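PDB 5MUL: neuraminidase from Bacteroides thetaiotaomicron, which is a beta-propeller glycoside hydrolase, probably acting as a rhamnosidase, that binds beta-D-glucuronic acid in a pocket. Local coordinates for residues 341-346 and 359-364; 297-302 and 310-315; 106-111 and 142-147. All coordinates share one frame; numbering follows the deposited sequence. Where two conformers were deposited one is given.

Contact 1 (341-346 and 359-364); sequences GEIFYI and AHTADV
I343 and T361 face each other as a hydrogen-bonded pair in the antiparallel hairpin of strands 342-347 and 357-361. I343 N donates to T361 O at 3.0 Å, and T361 N donates back to I343 O. Y345 and A359 form the next such pair, also bonded in both directions. I343 O has a second donor, H360 ND1, at 3.3 Å. The oxygen lies close to the imidazole plane, while the nitrogen stands above the carbonyl plane of I343. H360 holds CG anti to the backbone N (chi1 166°), which turns the ring toward the neighbouring strand, beside F344. The two ring planes are 7° apart. The rings are slid apart and barely overlap; H360 ND1 lies over one face of F344, 3.4 Å from F344 CE2. E342 CG meets the imidazole edge in its plane, 3.5 Å from H360 CE1. With an alanine in place of H360, I343 O would probably lose one of its two donors and F344 the flat group beside it.

The hairpin forms the two inner strands of a four-stranded antiparallel sheet, consistent with one blade of the beta-propeller. On the other face, I343 CG1 packs 3.8 Å from T361 CG2 and touches V364 CB. Y345 CB rests on A359 CB, but the phenol leads away and its OH bonds to R298 O. Past the strand end, T361 OG1 accepts from D363 N at 3.3 Å in an ST turn. V364 N then bonds to G341 O at 2.9 Å. G341 has backbone angles at which a side chain would hit the preceding carbonyl oxygen.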
loop_
_atom_site.group_PDB
_atom_site.type_symbol
_atom_site.label_atom_id
_atom_site.label_comp_id
_atom_site.label_asym_id
_atom_site.label_seq_id
_atom_site.Cartn_x
_atom_site.Cartn_y
_atom_site.Cartn_z
ATOM N N GLY A 341 -5.450 -15.394 10.233
ATOM C CA GLY A 341 -6.355 -16.070 9.292
ATOM C C GLY A 341 -7.722 -15.432 9.091
ATOM O O GLY A 341 -8.364 -15.667 8.073
ATOM N N GLU A 342 -8.152 -14.594 10.040
ATOM C CA GLU A 342 -9.353 -13.793 9.895
ATOM C C GLU A 342 -8.990 -12.581 9.008
ATOM O O GLU A 342 -7.962 -11.941 9.250
ATOM C CB GLU A 342 -9.851 -13.316 11.268
ATOM C CG GLU A 342 -11.072 -12.430 11.250
ATOM C CD GLU A 342 -11.591 -12.041 12.642
ATOM O OE1 GLU A 342 -10.806 -11.975 13.599
ATOM O OE2 GLU A 342 -12.793 -11.759 12.762
ATOM N N ILE A 343 -9.817 -12.304 8.021
ATOM C CA ILE A 343 -9.521 -11.254 7.042
ATOM C C ILE A 343 -10.629 -10.235 7.016
ATOM O O ILE A 343 -11.811 -10.566 6.992
ATOM C CB ILE A 343 -9.464 -11.818 5.610
ATOM C CG1 ILE A 343 -8.690 -13.123 5.546
ATOM C CG2 ILE A 343 -8.948 -10.755 4.638
ATOM C CD1 ILE A 343 -7.261 -13.034 5.911
ATOM N N PHE A 344 -10.243 -8.950 6.959
ATOM C CA PHE A 344 -11.144 -7.862 6.651
ATOM C C PHE A 344 -10.662 -7.288 5.325
ATOM O O PHE A 344 -9.512 -6.813 5.251
ATOM C CB PHE A 344 -11.075 -6.834 7.782
ATOM C CG PHE A 344 -11.461 -7.394 9.126
ATOM C CD1 PHE A 344 -10.517 -7.970 9.923
ATOM C CD2 PHE A 344 -12.778 -7.358 9.557
ATOM C CE1 PHE A 344 -10.854 -8.535 11.166
ATOM C CE2 PHE A 344 -13.115 -7.896 10.811
ATOM C CZ PHE A 344 -12.161 -8.472 11.582
ATOM N N TYR A 345 -11.478 -7.383 4.292
ATOM C CA TYR A 345 -11.065 -7.118 2.914
ATOM C C TYR A 345 -11.873 -5.928 2.439
ATOM O O TYR A 345 -13.091 -6.027 2.333
ATOM C CB TYR A 345 -11.342 -8.398 2.122
ATOM C CG TYR A 345 -10.791 -8.473 0.716
ATOM C CD1 TYR A 345 -11.371 -7.771 -0.325
ATOM C CD2 TYR A 345 -9.728 -9.312 0.423
ATOM C CE1 TYR A 345 -10.882 -7.871 -1.646
ATOM C CE2 TYR A 345 -9.258 -9.443 -0.872
ATOM C CZ TYR A 345 -9.829 -8.705 -1.887
ATOM O OH TYR A 345 -9.383 -8.805 -3.198
ATOM N N ILE A 346 -11.221 -4.781 2.207
ATOM C CA ILE A 346 -11.920 -3.532 1.951
ATOM C C ILE A 346 -11.886 -3.248 0.470
ATOM O O ILE A 346 -10.823 -3.327 -0.152
ATOM C CB ILE A 346 -11.277 -2.360 2.742
ATOM C CG1 ILE A 346 -11.134 -2.719 4.234
ATOM C CG2 ILE A 346 -12.070 -1.098 2.526
ATOM C CD1 ILE A 346 -12.435 -3.061 4.917
ATOM N N ALA A 359 -15.524 -7.245 2.995
ATOM C CA ALA A 359 -15.766 -8.681 3.081
ATOM C C ALA A 359 -14.976 -9.227 4.236
ATOM O O ALA A 359 -13.784 -8.968 4.364
ATOM C CB ALA A 359 -15.361 -9.365 1.780
ATOM N N HIS A 360 -15.617 -10.008 5.101
ATOM C CA HIS A 360 -15.016 -10.495 6.281
ATOM C C HIS A 360 -15.170 -12.006 6.352
ATOM O O HIS A 360 -16.282 -12.498 6.135
ATOM C CB HIS A 360 -15.715 -9.811 7.474
ATOM C CG HIS A 360 -15.444 -10.432 8.784
ATOM N ND1 HIS A 360 -14.193 -10.721 9.247
ATOM C CD2 HIS A 360 -16.300 -10.793 9.774
ATOM C CE1 HIS A 360 -14.278 -11.242 10.456
ATOM N NE2 HIS A 360 -15.544 -11.296 10.799
ATOM N N THR A 361 -14.086 -12.709 6.630
ATOM C CA THR A 361 -14.169 -14.128 6.980
ATOM C C THR A 361 -13.439 -14.372 8.271
ATOM O O THR A 361 -12.352 -13.836 8.517
ATOM C CB THR A 361 -13.616 -15.046 5.854
ATOM O OG1 THR A 361 -13.739 -16.413 6.264
ATOM C CG2 THR A 361 -12.151 -14.791 5.556
ATOM N N ALA A 362 -13.997 -15.256 9.102
ATOM C CA ALA A 362 -13.323 -15.667 10.323
ATOM C C ALA A 362 -12.065 -16.492 10.088
ATOM O O ALA A 362 -11.184 -16.597 10.954
ATOM C CB ALA A 362 -14.291 -16.468 11.200
ATOM N N ASP A 363 -11.993 -17.144 8.933
ATOM C CA ASP A 363 -10.858 -17.984 8.619
ATOM C C ASP A 363 -10.813 -18.151 7.119
ATOM O O ASP A 363 -11.726 -18.726 6.513
ATOM C CB ASP A 363 -10.995 -19.342 9.324
ATOM C CG ASP A 363 -9.770 -20.208 9.182
ATOM O OD1 ASP A 363 -8.985 -20.057 8.218
ATOM O OD2 ASP A 363 -9.601 -21.108 10.037
ATOM N N VAL A 364 -9.762 -17.615 6.516
ATOM C CA VAL A 364 -9.612 -17.611 5.072
ATOM C C VAL A 364 -9.652 -19.026 4.480
ATOM O O VAL A 364 -10.168 -19.194 3.392
ATOM C CB VAL A 364 -8.339 -16.844 4.642
ATOM C CG1 VAL A 364 -7.070 -17.522 5.113
ATOM C CG2 VAL A 364 -8.339 -16.584 3.131
#

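Contact 2 (297-302 and 310-315); sequences YRIVWN and RQVTDR
Y297 and V312 are joined by one backbone bond, V312 N to Y297 O at 2.9 Å. I299 and R310 are tied twice, as a hydrogen-bonded antiparallel pair: I299 N reaches R310 O at 3.0 Å, and R310 N reaches I299 O. These bonds close the hairpin of strands 296-302 and 307-311, the last two strands of a four-stranded sheet that fits a propeller blade.

Apolar contacts fill in between. Y297 CB meets V312 CB at 4.0 Å. V312 CG2 lies against the backbone, 3.7 Å from I299 N. W301 has CG between its backbone N and carbonyl carbon (chi1 77°), and this brings the indole across to R310. The ring edge then touches the aliphatic start of the arginine, W301 CZ3 to R310 CB at 3.7 Å.

The polar ends find partners elsewhere. Y297 OH bonds to A332 O, and R315 forms a salt bridge with D349. R310 is extended, and its guanidinium bonds to V364 O and G367 O. The hairpin is thus held by main-chain bonds and apolar stems, while the tips of Y297, R310 and R315 bind other parts of the chain.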
loop_
_atom_site.group_PDB
_atom_site.type_symbol
_atom_site.label_atom_id
_atom_site.label_comp_id
_atom_site.label_asym_id
_atom_site.label_seq_id
_atom_site.Cartn_x
_atom_site.Cartn_y
_atom_site.Cartn_z
ATOM N N TYR A 297 -12.749 -10.364 -7.136
ATOM C CA TYR A 297 -11.758 -10.121 -6.084
ATOM C C TYR A 297 -11.208 -11.407 -5.576
ATOM O O TYR A 297 -11.924 -12.411 -5.451
ATOM C CB TYR A 297 -12.396 -9.334 -4.947
ATOM C CG TYR A 297 -12.560 -7.871 -5.198
ATOM C CD1 TYR A 297 -11.442 -7.023 -5.196
ATOM C CD2 TYR A 297 -13.803 -7.286 -5.398
ATOM C CE1 TYR A 297 -11.570 -5.675 -5.374
ATOM C CE2 TYR A 297 -13.938 -5.930 -5.574
ATOM C CZ TYR A 297 -12.820 -5.117 -5.563
ATOM O OH TYR A 297 -12.965 -3.760 -5.699
ATOM N N ARG A 298 -9.926 -11.405 -5.255
ATOM C CA ARG A 298 -9.225 -12.579 -4.818
ATOM C C ARG A 298 -8.368 -12.270 -3.598
ATOM O O ARG A 298 -7.893 -11.133 -3.430
ATOM C CB ARG A 298 -8.240 -13.077 -5.904
ATOM C CG ARG A 298 -8.751 -13.120 -7.334
ATOM C CD ARG A 298 -9.559 -14.345 -7.581
ATOM N NE ARG A 298 -10.159 -14.321 -8.915
ATOM C CZ ARG A 298 -10.534 -15.405 -9.595
ATOM N NH1 ARG A 298 -10.305 -16.621 -9.104
ATOM N NH2 ARG A 298 -11.096 -15.258 -10.790
ATOM N N ILE A 299 -8.120 -13.302 -2.819
ATOM C CA ILE A 299 -7.135 -13.299 -1.761
ATOM C C ILE A 299 -6.160 -14.436 -2.085
ATOM O O ILE A 299 -6.598 -15.554 -2.410
ATOM C CB ILE A 299 -7.807 -13.401 -0.371
ATOM C CG1 ILE A 299 -6.769 -13.286 0.735
ATOM C CG2 ILE A 299 -8.655 -14.668 -0.211
ATOM C CD1 ILE A 299 -6.288 -11.868 0.939
ATOM N N VAL A 300 -4.872 -14.155 -2.043
ATOM C CA VAL A 300 -3.815 -15.124 -2.332
ATOM C C VAL A 300 -2.948 -15.202 -1.100
ATOM O O VAL A 300 -2.511 -14.165 -0.601
ATOM C CB VAL A 300 -2.977 -14.689 -3.558
ATOM C CG1 VAL A 300 -1.818 -15.645 -3.793
ATOM C CG2 VAL A 300 -3.848 -14.571 -4.788
ATOM N N TRP A 301 -2.703 -16.365 -0.541
ATOM C CA TRP A 301 -1.944 -16.448 0.675
ATOM C C TRP A 301 -1.128 -17.706 0.748
ATOM O O TRP A 301 -1.426 -18.698 0.041
ATOM C CB TRP A 301 -2.852 -16.321 1.925
ATOM C CG TRP A 301 -3.650 -17.571 2.302
ATOM C CD1 TRP A 301 -3.371 -18.447 3.309
ATOM C CD2 TRP A 301 -4.863 -18.042 1.679
ATOM N NE1 TRP A 301 -4.336 -19.444 3.340
ATOM C CE2 TRP A 301 -5.261 -19.205 2.361
ATOM C CE3 TRP A 301 -5.660 -17.579 0.627
ATOM C CZ2 TRP A 301 -6.426 -19.933 1.987
ATOM C CZ3 TRP A 301 -6.799 -18.298 0.252
ATOM C CH2 TRP A 301 -7.170 -19.460 0.934
ATOM N N ASN A 302 -0.093 -17.664 1.565
ATOM C CA ASN A 302 0.772 -18.813 1.769
ATOM C C ASN A 302 0.674 -19.154 3.247
ATOM O O ASN A 302 0.832 -18.290 4.102
ATOM C CB ASN A 302 2.217 -18.523 1.350
ATOM C CG ASN A 302 3.106 -19.760 1.419
ATOM O OD1 ASN A 302 3.606 -20.100 2.482
ATOM N ND2 ASN A 302 3.299 -20.418 0.299
ATOM N N ARG A 310 -8.440 -17.701 -3.312
ATOM C CA ARG A 310 -9.851 -17.804 -3.046
ATOM C C ARG A 310 -10.569 -16.570 -3.574
ATOM O O ARG A 310 -10.081 -15.435 -3.445
ATOM C CB ARG A 310 -10.028 -17.949 -1.543
ATOM C CG ARG A 310 -11.384 -18.328 -1.132
ATOM C CD ARG A 310 -11.476 -18.728 0.317
ATOM N NE ARG A 310 -12.887 -18.744 0.581
ATOM C CZ ARG A 310 -13.474 -18.645 1.759
ATOM N NH1 ARG A 310 -12.783 -18.523 2.891
ATOM N NH2 ARG A 310 -14.800 -18.670 1.788
ATOM N N GLN A 311 -11.718 -16.774 -4.184
ATOM C CA GLN A 311 -12.573 -15.709 -4.645
ATOM C C GLN A 311 -13.278 -15.086 -3.418
ATOM O O GLN A 311 -13.689 -15.793 -2.496
ATOM C CB GLN A 311 -13.594 -16.321 -5.621
ATOM C CG GLN A 311 -14.374 -15.338 -6.440
ATOM C CD GLN A 311 -15.255 -16.008 -7.499
ATOM O OE1 GLN A 311 -16.485 -15.836 -7.478
ATOM N NE2 GLN A 311 -14.635 -16.751 -8.433
ATOM N N VAL A 312 -13.418 -13.768 -3.396
ATOM C CA VAL A 312 -13.895 -13.071 -2.193
ATOM C C VAL A 312 -15.358 -12.687 -2.245
ATOM O O VAL A 312 -16.041 -12.757 -1.220
ATOM C CB VAL A 312 -12.990 -11.841 -1.920
ATOM C CG1 VAL A 312 -13.482 -11.031 -0.724
ATOM C CG2 VAL A 312 -11.552 -12.283 -1.710
ATOM N N THR A 313 -15.807 -12.196 -3.379
ATOM C CA THR A 313 -17.199 -11.862 -3.532
ATOM C C THR A 313 -17.748 -12.619 -4.771
ATOM O O THR A 313 -17.045 -13.395 -5.431
ATOM C CB THR A 313 -17.400 -10.328 -3.570
ATOM O OG1 THR A 313 -16.922 -9.796 -4.811
ATOM C CG2 THR A 313 -16.660 -9.617 -2.422
ATOM N N ASP A 314 -19.018 -12.395 -5.048
ATOM C CA ASP A 314 -19.743 -13.115 -6.076
ATOM C C ASP A 314 -20.284 -12.064 -7.029
ATOM O O ASP A 314 -21.468 -11.706 -7.001
ATOM C CB ASP A 314 -20.863 -13.930 -5.398
ATOM C CG ASP A 314 -21.714 -14.700 -6.379
ATOM O OD1 ASP A 314 -21.177 -15.184 -7.396
ATOM O OD2 ASP A 314 -22.933 -14.826 -6.120
ATOM N N ARG A 315 -19.387 -11.529 -7.851
ATOM C CA ARG A 315 -19.755 -10.493 -8.784
ATOM C C ARG A 315 -20.437 -11.137 -9.977
ATOM O O ARG A 315 -20.168 -12.286 -10.282
ATOM C CB ARG A 315 -18.530 -9.714 -9.247
ATOM C CG ARG A 315 -17.715 -9.094 -8.121
ATOM C CD ARG A 315 -16.608 -8.196 -8.655
ATOM N NE ARG A 315 -17.149 -6.979 -9.178
ATOM C CZ ARG A 315 -17.409 -6.683 -10.450
ATOM N NH1 ARG A 315 -17.085 -7.521 -11.451
ATOM N NH2 ARG A 315 -17.963 -5.520 -10.725
#

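Contact 3 (106-111 and 142-147); sequences SFDHHG and TYPEFY
D108 and Y143 are linked by the one hydrogen bond between segments 106-111 and 142-147. D108 carries CG anti to the backbone N (chi1 163°), which extends the side chain to the corner at Y143. Its CB comes first, packed against the proline ring, 3.6 Å from P144 CD. CG then passes T142 CA at 3.8 Å. The carboxylate divides its contacts. OD1 lies near the methyl T142 CG2, whereas OD2 accepts the amide of Y143, with D108 OD2 and Y143 N 3.0 Å apart. This bond is nearly straight (166° at the hydrogen), though the amide approaches from above the carboxylate plane. OD2 also lies beside T142 CA, at 3.3 Å. The carboxylate thus holds the main chain exactly where it changes direction.

Strand 103-108 belongs to a three-stranded antiparallel sheet, and strand 144-148 to the following sheet. The contact therefore joins two successive sheets, as between neighbouring blades of a propeller, and no strand pairing links the segments. The two strand pieces run at 156° to each other.

T142 CG2 also presses on G111, 3.4 Å from its CA. A CB on G111 would collide with that methyl. The side chain of S106 meets the same proline as D108 but at another ring atom: S106 OG lies 3.3 Å from P144 CB. That hydroxyl finds its polar partner in N115 O. F146 points its ring edge at the backbone of S106, with CE2 3.6 Å from S106 N and the nitrogen in the ring plane. F156 meets the same ring, with the planes inclined. The side chain of F146 is about 11 Å from the bound glucuronic acid, and the strand runs on to the pocket residue P148.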
loop_
_atom_site.group_PDB
_atom_site.type_symbol
_atom_site.label_atom_id
_atom_site.label_comp_id
_atom_site.label_asym_id
_atom_site.label_seq_id
_atom_site.Cartn_x
_atom_site.Cartn_y
_atom_site.Cartn_z
ATOM N N SER A 106 7.500 12.304 1.644
ATOM C CA SER A 106 7.930 12.347 0.261
ATOM C C SER A 106 6.712 12.485 -0.619
ATOM O O SER A 106 5.670 11.931 -0.358
ATOM C CB SER A 106 8.720 11.082 -0.104
ATOM O OG SER A 106 9.196 11.147 -1.435
ATOM N N PHE A 107 6.842 13.260 -1.683
ATOM C CA PHE A 107 5.740 13.488 -2.597
ATOM C C PHE A 107 6.236 13.502 -4.030
ATOM O O PHE A 107 7.379 13.843 -4.297
ATOM C CB PHE A 107 4.945 14.780 -2.257
ATOM C CG PHE A 107 5.782 16.025 -2.139
ATOM C CD1 PHE A 107 6.360 16.380 -0.924
ATOM C CD2 PHE A 107 5.968 16.859 -3.243
ATOM C CE1 PHE A 107 7.117 17.555 -0.802
ATOM C CE2 PHE A 107 6.724 18.028 -3.124
ATOM C CZ PHE A 107 7.285 18.367 -1.903
ATOM N N ASP A 108 5.352 13.104 -4.921
ATOM C CA ASP A 108 5.637 12.920 -6.346
ATOM C C ASP A 108 4.598 13.762 -7.058
ATOM O O ASP A 108 3.390 13.465 -7.010
ATOM C CB ASP A 108 5.523 11.408 -6.653
ATOM C CG ASP A 108 5.392 11.057 -8.109
ATOM O OD1 ASP A 108 5.623 11.915 -8.999
ATOM O OD2 ASP A 108 5.010 9.884 -8.363
ATOM N N HIS A 109 5.075 14.844 -7.677
ATOM C CA HIS A 109 4.251 15.681 -8.550
ATOM C C HIS A 109 4.672 15.434 -10.006
ATOM O O HIS A 109 3.956 14.758 -10.747
ATOM C CB HIS A 109 4.373 17.157 -8.156
ATOM N N HIS A 110 5.854 15.931 -10.378
ATOM C CA HIS A 110 6.351 15.864 -11.771
ATOM C C HIS A 110 7.019 14.542 -12.152
ATOM O O HIS A 110 7.234 14.269 -13.338
ATOM C CB HIS A 110 7.343 17.013 -12.033
ATOM N N GLY A 111 7.371 13.733 -11.158
ATOM C CA GLY A 111 8.117 12.506 -11.394
ATOM C C GLY A 111 9.581 12.688 -11.747
ATOM O O GLY A 111 10.177 11.804 -12.363
ATOM N N THR A 142 9.331 8.360 -8.985
ATOM C CA THR A 142 7.891 8.330 -8.807
ATOM C C THR A 142 7.495 7.303 -7.760
ATOM O O THR A 142 8.308 6.449 -7.361
ATOM C CB THR A 142 7.128 8.047 -10.119
ATOM O OG1 THR A 142 7.589 6.828 -10.695
ATOM C CG2 THR A 142 7.293 9.180 -11.114
ATOM N N TYR A 143 6.250 7.397 -7.309
ATOM C CA TYR A 143 5.663 6.426 -6.386
ATOM C C TYR A 143 6.517 6.153 -5.141
ATOM O O TYR A 143 6.864 5.014 -4.844
ATOM C CB TYR A 143 5.349 5.129 -7.110
ATOM C CG TYR A 143 4.324 5.311 -8.190
ATOM C CD1 TYR A 143 2.962 5.372 -7.890
ATOM C CD2 TYR A 143 4.722 5.428 -9.534
ATOM C CE1 TYR A 143 2.017 5.557 -8.916
ATOM C CE2 TYR A 143 3.790 5.591 -10.547
ATOM C CZ TYR A 143 2.457 5.661 -10.230
ATOM O OH TYR A 143 1.567 5.830 -11.278
ATOM N N PRO A 144 6.830 7.193 -4.375
ATOM C CA PRO A 144 7.536 7.004 -3.118
ATOM C C PRO A 144 6.698 6.269 -2.094
ATOM O O PRO A 144 5.470 6.513 -1.997
ATOM C CB PRO A 144 7.743 8.430 -2.637
ATOM C CG PRO A 144 6.562 9.167 -3.196
ATOM C CD PRO A 144 6.432 8.595 -4.570
ATOM N N GLU A 145 7.333 5.406 -1.300
ATOM C CA GLU A 145 6.614 4.657 -0.260
ATOM C C GLU A 145 7.536 4.474 0.931
ATOM O O GLU A 145 8.636 3.959 0.758
ATOM C CB GLU A 145 6.215 3.248 -0.741
ATOM C CG GLU A 145 5.447 3.114 -2.068
ATOM C CD GLU A 145 5.499 1.740 -2.795
ATOM O OE1 GLU A 145 6.111 0.728 -2.359
ATOM O OE2 GLU A 145 4.902 1.655 -3.883
ATOM N N PHE A 146 7.099 4.812 2.146
ATOM C CA PHE A 146 7.803 4.478 3.374
ATOM C C PHE A 146 7.193 3.282 4.074
ATOM O O PHE A 146 5.991 3.068 4.015
ATOM C CB PHE A 146 7.749 5.615 4.382
ATOM C CG PHE A 146 8.494 6.862 3.966
ATOM C CD1 PHE A 146 9.859 6.996 4.150
ATOM C CD2 PHE A 146 7.805 7.947 3.432
ATOM C CE1 PHE A 146 10.524 8.142 3.809
ATOM C CE2 PHE A 146 8.476 9.105 3.086
ATOM C CZ PHE A 146 9.837 9.203 3.271
ATOM N N TYR A 147 8.027 2.581 4.824
ATOM C CA TYR A 147 7.590 1.494 5.688
ATOM C C TYR A 147 8.402 1.569 6.957
ATOM O O TYR A 147 9.573 1.937 6.913
ATOM C CB TYR A 147 7.823 0.111 5.042
ATOM C CG TYR A 147 7.228 0.002 3.666
ATOM C CD1 TYR A 147 7.925 0.462 2.545
ATOM C CD2 TYR A 147 5.947 -0.478 3.481
ATOM C CE1 TYR A 147 7.335 0.401 1.291
ATOM C CE2 TYR A 147 5.377 -0.528 2.238
ATOM C CZ TYR A 147 6.087 -0.091 1.168
ATOM O OH TYR A 147 5.484 -0.159 -0.100
#

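In the fold
Contacts 1 and 2 are neighbouring hairpins whose centres lie 10 Å apart, and they touch directly. The two polar links already named, from the Y345 hydroxyl and the R310 guanidinium, run between them in opposite directions. A359 CB also packs on V312 CG1 at 3.5 Å, so apolar and polar links both join these sheets. Contact 3 lies on the opposite side of the chain's centre, its own centre about 30 Å from that of contact 1 and 29 Å from that of contact 2. It is the one near the sugar pocket: the side chain of F146 is about 9 Å from that of E389, which binds glucuronate. Contacts 1 and 2 lie away from that site.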